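Long-range contact in putative carbonic anhydrase (Streptococcus mutans, PDB 3LAS), which probably catalyses the reversible interconversion of hydrogencarbonate and carbon dioxide as a zinc-dependent beta-class carbonic anhydrase: residues L25-T31 against L53-H57. Numbering follows the deposited sequence.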
loop_
_atom_site.group_PDB
_atom_site.type_symbol
_atom_site.label_atom_id
_atom_site.label_comp_id
_atom_site.label_asym_id
_atom_site.label_seq_id
_atom_site.Cartn_x
_atom_site.Cartn_y
_atom_site.Cartn_z
ATOM N N LEU A 25 -2.646 -19.781 -4.664
ATOM C CA LEU A 25 -1.362 -19.375 -5.153
ATOM C C LEU A 25 -0.368 -19.276 -3.998
ATOM O O LEU A 25 -0.808 -19.110 -2.854
ATOM C CB LEU A 25 -1.530 -17.970 -5.748
ATOM C CG LEU A 25 -2.312 -17.932 -7.090
ATOM C CD1 LEU A 25 -2.681 -16.472 -7.401
ATOM C CD2 LEU A 25 -1.580 -18.528 -8.258
ATOM N N PRO A 26 0.922 -19.354 -4.270
ATOM C CA PRO A 26 1.889 -19.340 -3.144
ATOM C C PRO A 26 2.039 -17.955 -2.495
ATOM O O PRO A 26 1.870 -16.904 -3.163
ATOM C CB PRO A 26 3.226 -19.708 -3.839
ATOM C CG PRO A 26 3.048 -19.305 -5.273
ATOM C CD PRO A 26 1.534 -19.552 -5.589
ATOM N N LEU A 27 2.389 -17.943 -1.231
ATOM C CA LEU A 27 2.614 -16.718 -0.518
ATOM C C LEU A 27 3.806 -15.942 -1.108
ATOM O O LEU A 27 3.800 -14.711 -1.146
ATOM C CB LEU A 27 2.904 -17.103 0.908
ATOM C CG LEU A 27 2.715 -16.060 1.975
ATOM C CD1 LEU A 27 1.851 -14.804 1.839
ATOM C CD2 LEU A 27 2.664 -16.641 3.446
ATOM N N LYS A 28 4.849 -16.611 -1.581
ATOM C CA LYS A 28 6.000 -15.940 -2.171
ATOM C C LYS A 28 5.665 -15.411 -3.559
ATOM O O LYS A 28 5.269 -16.163 -4.458
ATOM C CB LYS A 28 7.198 -16.924 -2.273
ATOM C CG LYS A 28 7.841 -17.279 -0.930
ATOM C CD LYS A 28 9.146 -18.083 -1.214
ATOM C CE LYS A 28 10.051 -18.133 -0.006
ATOM N NZ LYS A 28 9.396 -18.905 1.087
ATOM N N PRO A 29 5.763 -14.093 -3.809
ATOM C CA PRO A 29 5.396 -13.591 -5.134
ATOM C C PRO A 29 6.209 -14.198 -6.246
ATOM O O PRO A 29 7.428 -14.293 -6.122
ATOM C CB PRO A 29 5.658 -12.066 -4.995
ATOM C CG PRO A 29 5.444 -11.776 -3.508
ATOM C CD PRO A 29 6.091 -13.011 -2.877
ATOM N N LYS A 30 5.582 -14.500 -7.370
ATOM C CA LYS A 30 6.277 -15.201 -8.464
ATOM C C LYS A 30 7.438 -14.417 -9.040
ATOM O O LYS A 30 8.514 -15.011 -9.418
ATOM C CB LYS A 30 5.257 -15.434 -9.587
ATOM C CG LYS A 30 5.791 -16.297 -10.674
ATOM C CD LYS A 30 4.654 -16.727 -11.594
ATOM C CE LYS A 30 5.205 -17.388 -12.803
ATOM N NZ LYS A 30 4.038 -17.448 -13.697
ATOM N N THR A 31 7.275 -13.119 -9.156
ATOM C CA THR A 31 8.325 -12.328 -9.811
ATOM C C THR A 31 9.446 -11.926 -8.900
ATOM O O THR A 31 10.438 -11.316 -9.353
ATOM C CB THR A 31 7.801 -11.017 -10.471
ATOM O OG1 THR A 31 7.387 -10.144 -9.415
ATOM C CG2 THR A 31 6.598 -11.300 -11.424
ATOM N N LEU A 53 -2.335 -12.159 -11.000
ATOM C CA LEU A 53 -2.509 -12.425 -9.637
ATOM C C LEU A 53 -1.373 -13.277 -9.076
ATOM O O LEU A 53 -0.969 -14.267 -9.702
ATOM C CB LEU A 53 -3.899 -13.098 -9.427
ATOM C CG LEU A 53 -4.464 -13.033 -8.009
ATOM C CD1 LEU A 53 -4.796 -11.555 -7.644
ATOM C CD2 LEU A 53 -5.730 -13.905 -7.879
ATOM N N GLY A 54 -0.787 -12.899 -7.935
ATOM C CA GLY A 54 0.347 -13.561 -7.330
ATOM C C GLY A 54 1.714 -13.103 -7.787
ATOM O O GLY A 54 2.715 -13.661 -7.327
ATOM N N ASP A 55 1.775 -12.139 -8.701
ATOM C CA ASP A 55 3.093 -11.765 -9.250
ATOM C C ASP A 55 3.990 -10.967 -8.358
ATOM O O ASP A 55 5.204 -11.268 -8.299
ATOM C CB ASP A 55 2.957 -10.995 -10.582
ATOM C CG ASP A 55 2.798 -11.879 -11.794
ATOM O OD1 ASP A 55 2.886 -13.120 -11.664
ATOM O OD2 ASP A 55 2.630 -11.307 -12.885
ATOM N N ALA A 56 3.501 -9.932 -7.680
ATOM C CA ALA A 56 4.409 -9.001 -6.975
ATOM C C ALA A 56 3.747 -8.446 -5.729
ATOM O O ALA A 56 2.503 -8.211 -5.698
ATOM C CB ALA A 56 4.709 -7.835 -7.904
ATOM N N HIS A 57 4.538 -8.173 -4.697
ATOM C CA HIS A 57 4.041 -7.414 -3.578
ATOM C C HIS A 57 3.845 -5.944 -3.951
ATOM O O HIS A 57 4.627 -5.386 -4.755
ATOM C CB HIS A 57 5.049 -7.470 -2.373
ATOM C CG HIS A 57 4.935 -8.739 -1.617
ATOM N ND1 HIS A 57 6.006 -9.393 -1.037
ATOM C CD2 HIS A 57 3.839 -9.498 -1.364
ATOM C CE1 HIS A 57 5.562 -10.452 -0.369
ATOM N NE2 HIS A 57 4.242 -10.575 -0.603
HETATM O O HOH W 1 1.762 -15.959 -5.787
HETATM O O HOH W 2 2.129 -12.681 -1.596
HETATM O O HOH W 3 3.403 -14.257 -14.092
#
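Pro29 lays its ring over one face of the His57 imidazole, a CH-pi contact with CG 3.3 Å from the ring centroid and almost on the ring normal. The imidazole is held from both nitrogens: ND1 hydrogen-bonds Ser77 OG, and NE2 shares a water with Leu27 O. Past Pro29, and back from His57 along the other segment, the backbones join. Lys30 N donates to Gly54 O (3.0 Å, nearly straight), while Asp55 O takes both Thr31 N at 2.9 Å and Thr31 OG1 at 2.7 Å; the p rotamer of Thr31 brings its hydroxyl round to that carbonyl. Gly54 O also receives a water that bridges to Pro26 O. At phi 88° a CB on Gly54 would jam against the preceding carbonyl and crowd Leu25 CD1, which lies 3.6 Å from Leu53 O and 3.9 Å from Leu53 CG. Asp55 turns its carboxylate back to Ala52 N, and a third water links its OD1 to Lys30 NZ. In the second subunit, Arg42 hydrogen-bonds Leu25 O and Ser41 packs on Pro29. These bonds join the lead-in to strand 33-38 to the start of strand 56-61 and the turn before it, neighbouring parallel strands linked by a crossover through helix 45-49, at one edge of the chain's beta-carbonic anhydrase sheet.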